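Local coordinates for lipid-transfer protein (Thermomonospora curvata, PDB 6OK1) that is of undetermined detailed function but belongs to the lipid-transfer proteins of the thiolase-like superfamily and assembles with another protein chain, at residues 150-155 and 207-212; 211-216 and 296-301. All coordinates share one frame; numbering follows the deposited sequence.

Interaction 1. Residues 150-155 and 207-212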
ATOM      1  N   GLN A 150     -16.165  18.953   2.718  1.00 19.14           N
ATOM      2  CA  GLN A 150     -17.111  18.880   3.827  1.00 20.60           C
ATOM      3  C   GLN A 150     -16.459  18.259   5.047  1.00 21.00           C
ATOM      4  O   GLN A 150     -16.707  18.686   6.183  1.00 20.34           O
ATOM      5  CB  GLN A 150     -18.328  18.072   3.409  1.00 20.07           C
ATOM      6  CG  GLN A 150     -19.154  18.749   2.294  1.00 19.76           C
ATOM      7  CD  GLN A 150     -20.083  17.797   1.575  1.00 26.27           C
ATOM      8  OE1 GLN A 150     -20.013  16.567   1.751  1.00 26.14           O
ATOM      9  NE2 GLN A 150     -20.962  18.358   0.735  1.00 25.59           N
ATOM     10  N   TRP A 151     -15.625  17.238   4.833  1.00 19.81           N
ATOM     11  CA  TRP A 151     -14.960  16.616   5.970  1.00 17.35           C
ATOM     12  C   TRP A 151     -14.086  17.624   6.701  1.00 20.97           C
ATOM     13  O   TRP A 151     -14.043  17.626   7.934  1.00 21.36           O
ATOM     14  CB  TRP A 151     -14.145  15.383   5.521  1.00 17.94           C
ATOM     15  CG  TRP A 151     -14.974  14.344   4.911  1.00 17.21           C
ATOM     16  CD1 TRP A 151     -16.270  14.086   5.180  1.00 21.36           C
ATOM     17  CD2 TRP A 151     -14.592  13.437   3.849  1.00 18.41           C
ATOM     18  NE1 TRP A 151     -16.735  13.073   4.354  1.00 22.11           N
ATOM     19  CE2 TRP A 151     -15.720  12.656   3.544  1.00 21.91           C
ATOM     20  CE3 TRP A 151     -13.400  13.218   3.142  1.00 23.38           C
ATOM     21  CZ2 TRP A 151     -15.711  11.682   2.559  1.00 22.29           C
ATOM     22  CZ3 TRP A 151     -13.381  12.241   2.169  1.00 25.98           C
ATOM     23  CH2 TRP A 151     -14.539  11.493   1.877  1.00 23.64           C
ATOM     24  N   VAL A 152     -13.393  18.495   5.954  1.00 20.81           N
ATOM     25  CA  VAL A 152     -12.541  19.521   6.541  1.00 20.67           C
ATOM     26  C   VAL A 152     -13.393  20.598   7.187  1.00 19.37           C
ATOM     27  O   VAL A 152     -13.053  21.130   8.254  1.00 19.49           O
ATOM     28  CB  VAL A 152     -11.595  20.116   5.472  1.00 21.16           C
ATOM     29  CG1 VAL A 152     -10.866  21.366   6.005  1.00 23.83           C
ATOM     30  CG2 VAL A 152     -10.561  19.065   5.011  1.00 23.52           C
ATOM     31  N   ALA A 153     -14.511  20.937   6.550  1.00 19.68           N
ATOM     32  CA  ALA A 153     -15.364  22.008   7.055  1.00 20.12           C
ATOM     33  C   ALA A 153     -15.874  21.703   8.446  1.00 21.19           C
ATOM     34  O   ALA A 153     -16.032  22.620   9.263  1.00 19.41           O
ATOM     35  CB  ALA A 153     -16.519  22.231   6.105  1.00 20.98           C
ATOM     36  N   MET A 154     -16.096  20.421   8.760  1.00 19.04           N
ATOM     37  CA  MET A 154     -16.574  20.059  10.085  1.00 20.00           C
ATOM     38  C   MET A 154     -15.572  20.437  11.169  1.00 19.25           C
ATOM     39  O   MET A 154     -15.959  20.929  12.249  1.00 20.55           O
ATOM     40  CB  MET A 154     -16.889  18.561  10.128  1.00 22.40           C
ATOM     41  CG  MET A 154     -17.709  18.152  11.344  1.00 23.09           C
ATOM     42  SD  MET A 154     -19.403  18.722  11.312  1.00 20.32           S
ATOM     43  CE  MET A 154     -20.111  17.521  10.184  1.00 21.20           C
ATOM     44  N   PHE A 155     -14.277  20.264  10.893  1.00 19.67           N
ATOM     45  CA  PHE A 155     -13.239  20.722  11.810  1.00 21.41           C
ATOM     46  C   PHE A 155     -13.165  22.244  11.849  1.00 21.59           C
ATOM     47  O   PHE A 155     -13.042  22.851  12.921  1.00 22.98           O
ATOM     48  CB  PHE A 155     -11.868  20.191  11.389  1.00 19.27           C
ATOM     49  CG  PHE A 155     -11.724  18.701  11.474  1.00 20.35           C
ATOM     50  CD1 PHE A 155     -11.847  18.040  12.704  1.00 24.20           C
ATOM     51  CD2 PHE A 155     -11.410  17.955  10.350  1.00 22.30           C
ATOM     52  CE1 PHE A 155     -11.695  16.675  12.785  1.00 20.65           C
ATOM     53  CE2 PHE A 155     -11.226  16.575  10.436  1.00 26.67           C
ATOM     54  CZ  PHE A 155     -11.370  15.946  11.661  1.00 21.66           C
ATOM     55  N   GLU A 207     -19.933  25.704   4.033  1.00 21.57           N
ATOM     56  CA  GLU A 207     -19.534  26.641   5.064  1.00 21.03           C
ATOM     57  C   GLU A 207     -18.716  25.892   6.106  1.00 23.11           C
ATOM     58  O   GLU A 207     -19.124  24.800   6.530  1.00 24.78           O
ATOM     59  CB  GLU A 207     -20.743  27.300   5.736  1.00 22.92           C
ATOM     60  CG  GLU A 207     -21.600  28.122   4.766  1.00 29.79           C
ATOM     61  CD  GLU A 207     -22.744  28.851   5.476  1.00 29.15           C
ATOM     62  OE1 GLU A 207     -22.504  29.444   6.545  1.00 41.04           O
ATOM     63  OE2 GLU A 207     -23.884  28.791   4.992  1.00 29.03           O
ATOM     64  N   PRO A 208     -17.591  26.450   6.574  1.00 22.65           N
ATOM     65  CA  PRO A 208     -17.106  27.828   6.339  1.00 20.98           C
ATOM     66  C   PRO A 208     -16.081  27.988   5.219  1.00 25.57           C
ATOM     67  O   PRO A 208     -15.245  28.897   5.290  1.00 26.41           O
ATOM     68  CB  PRO A 208     -16.467  28.173   7.677  1.00 24.05           C
ATOM     69  CG  PRO A 208     -15.843  26.852   8.098  1.00 25.36           C
ATOM     70  CD  PRO A 208     -16.864  25.819   7.697  1.00 24.48           C
ATOM     71  N   LEU A 209     -16.111  27.112   4.222  1.00 21.80           N
ATOM     72  CA  LEU A 209     -15.129  27.125   3.135  1.00 19.54           C
ATOM     73  C   LEU A 209     -15.725  27.754   1.877  1.00 22.27           C
ATOM     74  O   LEU A 209     -16.736  27.275   1.350  1.00 23.61           O
ATOM     75  CB  LEU A 209     -14.641  25.709   2.811  1.00 21.85           C
ATOM     76  CG  LEU A 209     -13.590  25.116   3.749  1.00 26.60           C
ATOM     77  CD1 LEU A 209     -14.074  25.016   5.168  1.00 29.90           C
ATOM     78  CD2 LEU A 209     -13.176  23.750   3.242  1.00 29.54           C
ATOM     79  N   HIS A 210     -15.046  28.782   1.369  1.00 22.00           N
ATOM     80  CA  HIS A 210     -15.302  29.370   0.067  1.00 23.42           C
ATOM     81  C   HIS A 210     -14.639  28.531  -1.025  1.00 23.26           C
ATOM     82  O   HIS A 210     -13.740  27.732  -0.775  1.00 22.81           O
ATOM     83  CB  HIS A 210     -14.724  30.789   0.001  1.00 21.66           C
ATOM     84  CG  HIS A 210     -15.391  31.784   0.904  1.00 22.47           C
ATOM     85  ND1 HIS A 210     -16.367  32.644   0.452  1.00 24.82           N
ATOM     86  CD2 HIS A 210     -15.191  32.096   2.206  1.00 24.58           C
ATOM     87  CE1 HIS A 210     -16.759  33.427   1.444  1.00 29.74           C
ATOM     88  NE2 HIS A 210     -16.077  33.100   2.528  1.00 22.77           N
ATOM     89  N   LEU A 211     -15.011  28.816  -2.267  1.00 23.91           N
ATOM     90  CA  LEU A 211     -14.318  28.207  -3.401  1.00 22.43           C
ATOM     91  C   LEU A 211     -12.807  28.412  -3.315  1.00 20.68           C
ATOM     92  O   LEU A 211     -12.033  27.477  -3.540  1.00 21.85           O
ATOM     93  CB  LEU A 211     -14.874  28.800  -4.687  1.00 22.45           C
ATOM     94  CG  LEU A 211     -14.210  28.329  -5.967  1.00 25.23           C
ATOM     95  CD1 LEU A 211     -14.285  26.826  -6.098  1.00 31.33           C
ATOM     96  CD2 LEU A 211     -14.909  28.987  -7.118  1.00 37.33           C
ATOM     97  N   LEU A 212     -12.362  29.614  -2.943  1.00 22.64           N
ATOM     98  CA  LEU A 212     -10.933  29.871  -2.920  1.00 22.89           C
ATOM     99  C   LEU A 212     -10.225  29.322  -1.669  1.00 23.27           C
ATOM    100  O   LEU A 212      -9.013  29.499  -1.553  1.00 24.71           O
ATOM    101  CB  LEU A 212     -10.668  31.386  -3.091  1.00 23.08           C
ATOM    102  CG  LEU A 212     -10.801  31.838  -4.544  1.00 28.66           C
ATOM    103  CD1 LEU A 212     -10.796  33.342  -4.622  1.00 29.48           C
ATOM    104  CD2 LEU A 212      -9.675  31.268  -5.393  1.00 38.71           C
TER

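Interaction 2. Residues 211-216 and 296-301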
ATOM      1  N   LEU A 211     -15.011  28.816  -2.267  1.00 23.91           N
ATOM      2  CA  LEU A 211     -14.318  28.207  -3.401  1.00 22.43           C
ATOM      3  C   LEU A 211     -12.807  28.412  -3.315  1.00 20.68           C
ATOM      4  O   LEU A 211     -12.033  27.477  -3.540  1.00 21.85           O
ATOM      5  CB  LEU A 211     -14.874  28.800  -4.687  1.00 22.45           C
ATOM      6  CG  LEU A 211     -14.210  28.329  -5.967  1.00 25.23           C
ATOM      7  CD1 LEU A 211     -14.285  26.826  -6.098  1.00 31.33           C
ATOM      8  CD2 LEU A 211     -14.909  28.987  -7.118  1.00 37.33           C
ATOM      9  N   LEU A 212     -12.362  29.614  -2.943  1.00 22.64           N
ATOM     10  CA  LEU A 212     -10.933  29.871  -2.920  1.00 22.89           C
ATOM     11  C   LEU A 212     -10.225  29.322  -1.669  1.00 23.27           C
ATOM     12  O   LEU A 212      -9.013  29.499  -1.553  1.00 24.71           O
ATOM     13  CB  LEU A 212     -10.668  31.386  -3.091  1.00 23.08           C
ATOM     14  CG  LEU A 212     -10.801  31.838  -4.544  1.00 28.66           C
ATOM     15  CD1 LEU A 212     -10.796  33.342  -4.622  1.00 29.48           C
ATOM     16  CD2 LEU A 212      -9.675  31.268  -5.393  1.00 38.71           C
ATOM     17  N   ASP A 213     -10.931  28.605  -0.771  1.00 22.61           N
ATOM     18  CA  ASP A 213     -10.285  27.812   0.281  1.00 21.24           C
ATOM     19  C   ASP A 213      -9.900  26.421  -0.191  1.00 21.26           C
ATOM     20  O   ASP A 213      -9.251  25.685   0.565  1.00 23.91           O
ATOM     21  CB  ASP A 213     -11.218  27.665   1.488  1.00 24.20           C
ATOM     22  CG  ASP A 213     -11.393  28.957   2.220  1.00 24.30           C
ATOM     23  OD1 ASP A 213     -10.355  29.559   2.528  1.00 22.97           O
ATOM     24  OD2 ASP A 213     -12.552  29.360   2.450  1.00 24.22           O
ATOM     25  N   CYS A 214     -10.283  26.051  -1.412  1.00 24.69           N
ATOM     26  CA  CYS A 214     -10.193  24.686  -1.908  1.00 21.76           C
ATOM     27  C   CYS A 214      -9.267  24.629  -3.106  1.00 27.27           C
ATOM     28  O   CYS A 214      -9.408  25.434  -4.024  1.00 30.66           O
ATOM     29  CB  CYS A 214     -11.559  24.157  -2.342  1.00 22.43           C
ATOM     30  SG  CYS A 214     -12.822  24.280  -1.087  1.00 24.76           S
ATOM     31  N   CYS A 215      -8.362  23.652  -3.124  1.00 24.37           N
ATOM     32  CA  CYS A 215      -7.493  23.518  -4.291  1.00 30.90           C
ATOM     33  C   CYS A 215      -8.226  22.762  -5.411  1.00 29.20           C
ATOM     34  O   CYS A 215      -9.216  22.062  -5.193  1.00 25.34           O
ATOM     35  CB  CYS A 215      -6.163  22.829  -3.921  1.00 25.38           C
ATOM     36  SG  CYS A 215      -6.285  21.065  -3.703  1.00 28.56           S
ATOM     37  N   GLN A 216      -7.757  22.949  -6.633  1.00 24.07           N
ATOM     38  CA  GLN A 216      -8.297  22.210  -7.770  1.00 24.09           C
ATOM     39  C   GLN A 216      -7.468  20.948  -7.988  1.00 24.36           C
ATOM     40  O   GLN A 216      -6.338  20.825  -7.505  1.00 27.58           O
ATOM     41  CB  GLN A 216      -8.257  23.057  -9.045  1.00 29.50           C
ATOM     42  CG  GLN A 216      -9.060  24.369  -9.033  1.00 35.58           C
ATOM     43  CD  GLN A 216      -9.102  25.030 -10.419  1.00 98.04           C
ATOM     44  OE1 GLN A 216      -8.646  24.456 -11.403  1.00 49.09           O
ATOM     45  NE2 GLN A 216      -9.646  26.236 -10.491  1.00 42.40           N
ATOM     46  N   HIS A 296      -4.254  21.655   0.811  1.00 22.74           N
ATOM     47  CA  HIS A 296      -5.305  21.364  -0.168  1.00 20.85           C
ATOM     48  C   HIS A 296      -6.601  22.056   0.214  1.00 22.44           C
ATOM     49  O   HIS A 296      -7.381  22.433  -0.666  1.00 22.56           O
ATOM     50  CB  HIS A 296      -5.512  19.873  -0.378  1.00 24.22           C
ATOM     51  CG  HIS A 296      -5.970  19.122   0.827  1.00 22.99           C
ATOM     52  ND1 HIS A 296      -5.663  19.504   2.113  1.00 26.64           N
ATOM     53  CD2 HIS A 296      -6.707  17.987   0.934  1.00 28.86           C
ATOM     54  CE1 HIS A 296      -6.165  18.622   2.962  1.00 31.70           C
ATOM     55  NE2 HIS A 296      -6.815  17.702   2.274  1.00 29.13           N
ATOM     56  N   PHE A 297      -6.787  22.319   1.508  1.00 22.19           N
ATOM     57  CA  PHE A 297      -7.795  23.233   2.031  1.00 24.04           C
ATOM     58  C   PHE A 297      -7.098  24.169   3.006  1.00 24.24           C
ATOM     59  O   PHE A 297      -6.221  23.744   3.765  1.00 26.96           O
ATOM     60  CB  PHE A 297      -8.929  22.465   2.735  1.00 22.80           C
ATOM     61  CG  PHE A 297      -9.666  21.539   1.821  1.00 20.95           C
ATOM     62  CD1 PHE A 297     -10.637  22.023   0.959  1.00 23.37           C
ATOM     63  CD2 PHE A 297      -9.358  20.187   1.790  1.00 23.33           C
ATOM     64  CE1 PHE A 297     -11.297  21.170   0.094  1.00 23.14           C
ATOM     65  CE2 PHE A 297     -10.018  19.346   0.925  1.00 24.66           C
ATOM     66  CZ  PHE A 297     -10.988  19.832   0.092  1.00 24.05           C
ATOM     67  N   THR A 298      -7.495  25.422   3.021  1.00 22.51           N
ATOM     68  CA  THR A 298      -6.805  26.383   3.865  1.00 20.51           C
ATOM     69  C   THR A 298      -6.965  26.226   5.370  1.00 22.71           C
ATOM     70  O   THR A 298      -6.048  26.597   6.103  1.00 22.13           O
ATOM     71  CB  THR A 298      -7.270  27.789   3.517  1.00 21.15           C
ATOM     72  OG1 THR A 298      -8.702  27.838   3.619  1.00 22.45           O
ATOM     73  CG2 THR A 298      -6.770  28.191   2.112  1.00 24.44           C
ATOM     74  N   PRO A 299      -8.119  25.800   5.900  1.00 23.27           N
ATOM     75  CA  PRO A 299      -8.324  26.004   7.346  1.00 22.75           C
ATOM     76  C   PRO A 299      -7.380  25.221   8.219  1.00 24.35           C
ATOM     77  O   PRO A 299      -7.067  25.684   9.318  1.00 24.43           O
ATOM     78  CB  PRO A 299      -9.771  25.570   7.570  1.00 23.17           C
ATOM     79  CG  PRO A 299     -10.418  25.757   6.217  1.00 27.27           C
ATOM     80  CD  PRO A 299      -9.362  25.375   5.230  1.00 25.88           C
ATOM     81  N   LEU A 300      -6.953  24.028   7.802  1.00 21.59           N
ATOM     82  CA  LEU A 300      -6.112  23.229   8.676  1.00 22.30           C
ATOM     83  C   LEU A 300      -4.670  23.706   8.679  1.00 23.86           C
ATOM     84  O   LEU A 300      -3.853  23.148   9.408  1.00 23.97           O
ATOM     85  CB  LEU A 300      -6.179  21.747   8.283  1.00 24.30           C
ATOM     86  CG  LEU A 300      -7.587  21.132   8.377  1.00 27.36           C
ATOM     87  CD1 LEU A 300      -7.611  19.647   7.994  1.00 27.02           C
ATOM     88  CD2 LEU A 300      -8.170  21.302   9.758  1.00 29.95           C
ATOM     89  N   VAL A 301      -4.347  24.739   7.906  1.00 21.43           N
ATOM     90  CA  VAL A 301      -3.027  25.348   8.054  1.00 21.86           C
ATOM     91  C   VAL A 301      -2.883  25.966   9.430  1.00 22.06           C
ATOM     92  O   VAL A 301      -1.784  25.968  10.001  1.00 22.81           O
ATOM     93  CB  VAL A 301      -2.791  26.370   6.933  1.00 23.32           C
ATOM     94  CG1 VAL A 301      -1.491  27.175   7.183  1.00 23.96           C
ATOM     95  CG2 VAL A 301      -2.707  25.656   5.587  1.00 26.30           C
TER

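Interaction 1. Residues 150-155 and 207-212
Ala153, in the middle of a helical turn, comes up against Pro208 with their CA atoms 6.1 Å apart, and at this point residues 207-212 leave a bend to enter the short strand 209-210. The contact is a helix-to-strand packing in the N-terminal part of a thiolase-like fold, where helix 148-163 lies against the segment that follows helix 196-201. The peptide bond before Pro208 is cis, giving the chain a sharp turn between Glu207 and Leu209. Both the carbonyl of Glu207 and the proline ring are thereby brought to the same alanine.

Three groups gather round the Ala153 methyl. Its CB lies 3.7 Å from Glu207 O, with Pro208 CD and Leu209 CD1 closing in at slightly greater distance. A residue with no more than a methyl lets the backbone of the other segment come this close. The proline also meets the helix backbone, its CD being 3.7 Å from Ala153 O. The carboxylate of Glu207 turns elsewhere, its OE2 bonding to a polar side chain of another protein chain, whose strand pairs with Glu207 in an antiparallel ladder that carries the sheet across the interface.

Leu209 reaches the helix with both branches. CG, anti to the carbonyl carbon (chi1 -79°), sets the fork beside the helix, and its branch CD1 lies 3.8 Å from Ala153 CA. Leucine suits a buried site flanked by two helix residues because its forked end can touch both: the second branch, CD2, meets Val152 CG1 at 4.3 Å.

Interaction 2. Residues 211-216 and 296-301
Cys214 and Phe297 face each other as a single antiparallel beta bridge, a non-hydrogen-bonded pair with two backbone bonds flanking it. On one flank Thr298 N donates to Asp213 O at 3.0 Å, lying in the plane of that carbonyl. On the other, Cys215 N donates to His296 O at 2.9 Å, approaching nearly along the C=O axis. Between them Phe297 CA comes 3.2 Å from Asp213 O in a CA-H...O contact, so this one carbonyl oxygen serves two neighbours.

A side-chain bond extends the polar set. Thr298 OG1 donates to Asp213 OD1 at 2.6 Å, meeting the carboxylate from above its plane, 43° out of it, while the two side chains cross at about a right angle. With Thr298 OG1 between the backbone N and the carbonyl carbon (chi1 55°), the hydroxyl is the branch that meets Asp213 OD1; CG2, anti to the carbonyl carbon, stays 3.9 Å from that oxygen. The buried aspartate is well supplied with donors: OD1 also accepts from His199 NE2, and OD2 from His210 N. Such donors would be expected to stabilise its negative charge.

Sulfur and aromatic contacts make up the rest. Cys214 SG sits in the plane of the Phe297 ring at its edge, 3.7 Å from CE1, a sulfur-aromatic contact for which a small polarisable thiol is well suited. Cys215 SG lies beside His296 CB at 3.6 Å, and Phe297 CD2 stands over the centre of the His296 ring.

The bridge joins two loops, one between strands 209-210 and 219-228, the other between strand 290-292 and helix 301-307. Phe297 packs on helix 148-163 and strand 209-210, while Phe170 of helix 167-182 borders Asp213 and Thr298.

How the interactions relate
From the N terminus, helix 148-163 comes first; interaction 1 closes a mainly helical excursion of 51 residues when the chain returns at 207-212. Leu211 and Leu212 belong to both interactions, so the second loop starts where the first ends, and the two follow one another without nesting or crossing. Interaction 2 closes 79 residues, among them strands 219-228, 240-248 and 290-292, and links the N-terminal thiolase domain to the C-terminal one. The centres of interactions 1 and 2 lie about 8 Å apart. Phe297 CD2 touches Val152 CG2 at 3.6 Å and Phe297 CD1 touches Leu209 CD2 at 3.8 Å, so the Phe297 ring of interaction 2 packs on apolar side chains of interaction 1.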